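Local structure of amorpha-4,11-diene synthase (Artemisia annua, 4GAX) at residues Lys60-Leu71 with Leu95-His106. The protein is an engineered sesquiterpene synthase that probably cyclises farnesyl diphosphate, with loss of diphosphate, to products such as alpha-bisabolol or amorpha-4,11-diene. Residues are numbered along the deposited sequence; the frame is centred on the assembly and turned at random.
Sequences KKEVRQLLKEAL and LFEQEIDHALQH
Val63 lays its CG1 over one face of the Phe96 ring, 3.8 Å from the ring centroid, in a CH-pi contact displaced toward CZ. With that methyl anti to the backbone N (chi1 178°), the same branch spans CZ and CE2. The ring's opposite face rests on CB of Leu95, while Lys60 O and Arg64 CG approach its edge, the carbonyl oxygen 3.5 Å from CE1. Beside the ring, Arg64 reaches across on a chain extended from CG to NE and donates from NE to Glu99 OE2 at 3.0 Å. The hydrogen bond within this salt bridge is bent, 139° at the hydrogen; the oxygen lies at the guanidinium edge but is met from above the carboxylate plane. A water accepts from Arg64 NH2 (2.6 Å) and donates to both Glu99 OE2 and Leu95 O, tying the guanidinium to the turn that leads into helix 97-111. A leucine at Arg64 would probably leave the Glu99 carboxylate without its counter-charge and the water without its donor. Farther along, Leu67 CD1 packs on Glu99 CB, and Leu71 forks between two imidazoles: CD2 meets the edge of His102, and CD1 lies 3.3 Å from His106 ND1, a buried nitrogen lacking any polar partner. Outside the two segments, Leu240 and Leu243 of helix 238-269 touch Val63 and Phe96, respectively, and Leu83 of helix 77-89 touches Leu67. The axes of segments 60-71 and 97-106 run nearly parallel, 8° apart and 10.8 Å at closest approach, as neighbours in the all-helical N-terminal domain of plant terpene synthases.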
loop_
_atom_site.group_PDB
_atom_site.type_symbol
_atom_site.label_atom_id
_atom_site.label_comp_id
_atom_site.label_asym_id
_atom_site.label_seq_id
_atom_site.Cartn_x
_atom_site.Cartn_y
_atom_site.Cartn_z
ATOM N N LYS A 60 10.290 -25.254 3.994
ATOM C CA LYS A 60 11.006 -24.332 3.111
ATOM C C LYS A 60 11.828 -25.046 2.045
ATOM O O LYS A 60 11.817 -24.651 0.874
ATOM C CB LYS A 60 11.931 -23.422 3.925
ATOM C CG LYS A 60 11.436 -21.997 4.039
ATOM C CD LYS A 60 11.058 -21.632 5.465
ATOM C CE LYS A 60 12.191 -20.901 6.163
ATOM N NZ LYS A 60 13.180 -20.375 5.180
ATOM N N LYS A 61 12.538 -26.093 2.452
ATOM C CA LYS A 61 13.374 -26.853 1.527
ATOM C C LYS A 61 12.544 -27.608 0.491
ATOM O O LYS A 61 12.971 -27.779 -0.655
ATOM C CB LYS A 61 14.247 -27.849 2.289
ATOM C CG LYS A 61 15.050 -27.245 3.428
ATOM C CD LYS A 61 16.021 -28.276 3.993
ATOM C CE LYS A 61 16.593 -27.834 5.331
ATOM N NZ LYS A 61 16.126 -28.722 6.437
ATOM N N GLU A 62 11.382 -28.106 0.894
ATOM C CA GLU A 62 10.508 -28.790 -0.052
ATOM C C GLU A 62 10.038 -27.793 -1.111
ATOM O O GLU A 62 9.972 -28.116 -2.296
ATOM C CB GLU A 62 9.285 -29.378 0.655
ATOM C CG GLU A 62 9.590 -30.387 1.742
ATOM C CD GLU A 62 8.322 -30.984 2.337
ATOM O OE1 GLU A 62 7.364 -31.236 1.565
ATOM O OE2 GLU A 62 8.277 -31.190 3.573
ATOM N N VAL A 63 9.700 -26.582 -0.676
ATOM C CA VAL A 63 9.257 -25.544 -1.606
ATOM C C VAL A 63 10.381 -25.069 -2.532
ATOM O O VAL A 63 10.150 -24.812 -3.720
ATOM C CB VAL A 63 8.633 -24.340 -0.861
ATOM C CG1 VAL A 63 8.225 -23.232 -1.844
ATOM C CG2 VAL A 63 7.416 -24.803 -0.049
ATOM N N ARG A 64 11.597 -24.953 -2.009
ATOM C CA ARG A 64 12.720 -24.601 -2.879
ATOM C C ARG A 64 12.863 -25.635 -3.975
ATOM O O ARG A 64 13.038 -25.284 -5.142
ATOM C CB ARG A 64 14.022 -24.484 -2.100
ATOM C CG ARG A 64 14.047 -23.285 -1.218
ATOM C CD ARG A 64 15.427 -23.029 -0.668
ATOM N NE ARG A 64 15.392 -21.873 0.215
ATOM C CZ ARG A 64 15.448 -21.942 1.539
ATOM N NH1 ARG A 64 15.579 -23.118 2.141
ATOM N NH2 ARG A 64 15.401 -20.825 2.257
ATOM N N GLN A 65 12.762 -26.909 -3.600
ATOM C CA GLN A 65 12.887 -27.997 -4.553
ATOM C C GLN A 65 11.782 -27.971 -5.618
ATOM O O GLN A 65 12.035 -28.265 -6.788
ATOM C CB GLN A 65 12.917 -29.343 -3.823
ATOM C CG GLN A 65 12.869 -30.569 -4.724
ATOM C CD GLN A 65 14.166 -30.792 -5.502
ATOM O OE1 GLN A 65 15.148 -30.059 -5.335
ATOM N NE2 GLN A 65 14.171 -31.812 -6.356
ATOM N N LEU A 66 10.562 -27.621 -5.213
ATOM C CA LEU A 66 9.455 -27.470 -6.161
ATOM C C LEU A 66 9.759 -26.410 -7.213
ATOM O O LEU A 66 9.520 -26.614 -8.406
ATOM C CB LEU A 66 8.173 -27.076 -5.428
ATOM C CG LEU A 66 7.518 -28.133 -4.541
ATOM C CD1 LEU A 66 6.256 -27.571 -3.914
ATOM C CD2 LEU A 66 7.222 -29.399 -5.333
ATOM N N LEU A 67 10.277 -25.271 -6.759
ATOM C CA LEU A 67 10.587 -24.173 -7.655
ATOM C C LEU A 67 11.715 -24.579 -8.595
ATOM O O LEU A 67 11.671 -24.305 -9.797
ATOM C CB LEU A 67 10.982 -22.932 -6.839
ATOM C CG LEU A 67 9.836 -22.258 -6.080
ATOM C CD1 LEU A 67 10.421 -21.299 -5.025
ATOM C CD2 LEU A 67 8.961 -21.488 -7.057
ATOM N N LYS A 68 12.716 -25.261 -8.046
ATOM C CA LYS A 68 13.879 -25.673 -8.827
ATOM C C LYS A 68 13.487 -26.669 -9.911
ATOM O O LYS A 68 13.927 -26.550 -11.057
ATOM C CB LYS A 68 14.949 -26.298 -7.906
ATOM C CG LYS A 68 16.182 -26.767 -8.641
ATOM C CD LYS A 68 17.143 -27.528 -7.732
ATOM C CE LYS A 68 18.434 -27.871 -8.468
ATOM N NZ LYS A 68 19.140 -26.643 -8.932
ATOM N N GLU A 69 12.662 -27.650 -9.546
ATOM C CA GLU A 69 12.239 -28.692 -10.477
ATOM C C GLU A 69 11.444 -28.125 -11.651
ATOM O O GLU A 69 11.621 -28.545 -12.801
ATOM C CB GLU A 69 11.417 -29.759 -9.746
ATOM C CG GLU A 69 12.240 -30.628 -8.810
ATOM C CD GLU A 69 11.381 -31.546 -7.957
ATOM O OE1 GLU A 69 10.138 -31.382 -7.958
ATOM O OE2 GLU A 69 11.952 -32.431 -7.282
ATOM N N ALA A 70 10.567 -27.175 -11.349
ATOM C CA ALA A 70 9.743 -26.530 -12.369
ATOM C C ALA A 70 10.571 -25.601 -13.271
ATOM O O ALA A 70 10.375 -25.551 -14.489
ATOM C CB ALA A 70 8.611 -25.757 -11.707
ATOM N N LEU A 71 11.494 -24.863 -12.666
ATOM C CA LEU A 71 12.366 -23.980 -13.417
ATOM C C LEU A 71 13.283 -24.757 -14.362
ATOM O O LEU A 71 13.516 -24.333 -15.500
ATOM C CB LEU A 71 13.207 -23.133 -12.463
ATOM C CG LEU A 71 14.096 -22.084 -13.140
ATOM C CD1 LEU A 71 13.262 -21.199 -14.057
ATOM C CD2 LEU A 71 14.802 -21.233 -12.095
ATOM N N LEU A 95 9.893 -15.461 1.937
ATOM C CA LEU A 95 10.732 -16.615 2.261
ATOM C C LEU A 95 11.560 -17.061 1.062
ATOM O O LEU A 95 12.563 -17.744 1.221
ATOM C CB LEU A 95 9.875 -17.795 2.725
ATOM C CG LEU A 95 9.099 -17.631 4.036
ATOM C CD1 LEU A 95 8.390 -18.935 4.332
ATOM C CD2 LEU A 95 10.046 -17.275 5.174
ATOM N N PHE A 96 11.140 -16.671 -0.138
ATOM C CA PHE A 96 11.774 -17.161 -1.363
ATOM C C PHE A 96 12.089 -16.037 -2.347
ATOM O O PHE A 96 11.886 -16.180 -3.562
ATOM C CB PHE A 96 10.848 -18.180 -2.026
ATOM C CG PHE A 96 10.413 -19.274 -1.100
ATOM C CD1 PHE A 96 11.280 -20.299 -0.781
ATOM C CD2 PHE A 96 9.146 -19.266 -0.529
ATOM C CE1 PHE A 96 10.893 -21.330 0.084
ATOM C CE2 PHE A 96 8.748 -20.290 0.336
ATOM C CZ PHE A 96 9.630 -21.320 0.643
ATOM N N GLU A 97 12.586 -14.927 -1.807
ATOM C CA GLU A 97 12.848 -13.721 -2.577
ATOM C C GLU A 97 13.809 -14.002 -3.715
ATOM O O GLU A 97 13.518 -13.700 -4.885
ATOM C CB GLU A 97 13.444 -12.643 -1.669
ATOM C CG GLU A 97 12.920 -11.256 -1.936
ATOM C CD GLU A 97 11.441 -11.128 -1.608
ATOM O OE1 GLU A 97 11.104 -11.011 -0.411
ATOM O OE2 GLU A 97 10.612 -11.148 -2.544
ATOM N N GLN A 98 14.959 -14.575 -3.374
ATOM C CA GLN A 98 15.973 -14.846 -4.384
ATOM C C GLN A 98 15.446 -15.843 -5.406
ATOM O O GLN A 98 15.662 -15.682 -6.613
ATOM C CB GLN A 98 17.277 -15.351 -3.748
ATOM C CG GLN A 98 18.488 -15.310 -4.700
ATOM C CD GLN A 98 18.529 -16.494 -5.659
ATOM O OE1 GLN A 98 17.957 -17.552 -5.374
ATOM N NE2 GLN A 98 19.197 -16.319 -6.805
ATOM N N GLU A 99 14.757 -16.876 -4.926
ATOM C CA GLU A 99 14.293 -17.944 -5.819
ATOM C C GLU A 99 13.272 -17.405 -6.815
ATOM O O GLU A 99 13.328 -17.724 -8.003
ATOM C CB GLU A 99 13.705 -19.122 -5.035
ATOM C CG GLU A 99 14.731 -19.915 -4.237
ATOM C CD GLU A 99 15.039 -19.316 -2.871
ATOM O OE1 GLU A 99 14.556 -18.203 -2.558
ATOM O OE2 GLU A 99 15.783 -19.966 -2.102
ATOM N N ILE A 100 12.359 -16.570 -6.327
ATOM C CA ILE A 100 11.325 -15.985 -7.178
ATOM C C ILE A 100 11.893 -14.937 -8.137
ATOM O O ILE A 100 11.580 -14.947 -9.327
ATOM C CB ILE A 100 10.200 -15.371 -6.331
ATOM C CG1 ILE A 100 9.423 -16.481 -5.617
ATOM C CG2 ILE A 100 9.252 -14.557 -7.186
ATOM C CD1 ILE A 100 8.355 -15.929 -4.684
ATOM N N ASP A 101 12.709 -14.018 -7.630
ATOM C CA ASP A 101 13.348 -13.044 -8.521
ATOM C C ASP A 101 14.143 -13.750 -9.600
ATOM O O ASP A 101 14.041 -13.409 -10.775
ATOM C CB ASP A 101 14.244 -12.077 -7.737
ATOM C CG ASP A 101 13.438 -11.194 -6.788
ATOM O OD1 ASP A 101 12.189 -11.144 -6.935
ATOM O OD2 ASP A 101 14.043 -10.572 -5.892
ATOM N N HIS A 102 14.907 -14.766 -9.213
ATOM C CA HIS A 102 15.702 -15.496 -10.199
ATOM C C HIS A 102 14.831 -16.238 -11.230
ATOM O O HIS A 102 15.139 -16.255 -12.423
ATOM C CB HIS A 102 16.658 -16.459 -9.510
ATOM C CG HIS A 102 17.421 -17.330 -10.458
ATOM N ND1 HIS A 102 17.037 -18.625 -10.746
ATOM C CD2 HIS A 102 18.540 -17.098 -11.175
ATOM C CE1 HIS A 102 17.892 -19.149 -11.606
ATOM N NE2 HIS A 102 18.812 -18.245 -11.887
ATOM N N ALA A 103 13.747 -16.842 -10.762
ATOM C CA ALA A 103 12.811 -17.569 -11.622
ATOM C C ALA A 103 12.171 -16.643 -12.652
ATOM O O ALA A 103 12.183 -16.936 -13.842
ATOM C CB ALA A 103 11.720 -18.230 -10.769
ATOM N N LEU A 104 11.615 -15.527 -12.185
ATOM C CA LEU A 104 10.973 -14.567 -13.083
ATOM C C LEU A 104 11.968 -13.924 -14.039
ATOM O O LEU A 104 11.633 -13.650 -15.201
ATOM C CB LEU A 104 10.213 -13.504 -12.288
ATOM C CG LEU A 104 9.052 -14.068 -11.461
ATOM C CD1 LEU A 104 8.323 -12.936 -10.735
ATOM C CD2 LEU A 104 8.065 -14.855 -12.326
ATOM N N GLN A 105 13.197 -13.710 -13.565
ATOM C CA GLN A 105 14.259 -13.195 -14.426
ATOM C C GLN A 105 14.509 -14.170 -15.561
ATOM O O GLN A 105 14.650 -13.782 -16.734
ATOM C CB GLN A 105 15.554 -13.021 -13.633
ATOM C CG GLN A 105 16.702 -12.441 -14.438
ATOM C CD GLN A 105 18.027 -12.550 -13.701
ATOM O OE1 GLN A 105 18.287 -13.554 -13.033
ATOM N NE2 GLN A 105 18.870 -11.509 -13.808
ATOM N N HIS A 106 14.574 -15.448 -15.204
ATOM C CA HIS A 106 14.862 -16.489 -16.182
ATOM C C HIS A 106 13.705 -16.640 -17.170
ATOM O O HIS A 106 13.917 -16.874 -18.368
ATOM C CB HIS A 106 15.124 -17.810 -15.472
ATOM C CG HIS A 106 15.517 -18.914 -16.399
ATOM N ND1 HIS A 106 14.632 -19.897 -16.799
ATOM C CD2 HIS A 106 16.686 -19.183 -17.013
ATOM C CE1 HIS A 106 15.251 -20.728 -17.615
ATOM N NE2 HIS A 106 16.497 -20.324 -17.765
HETATM O O HOH W 1 14.779 -19.118 0.368
#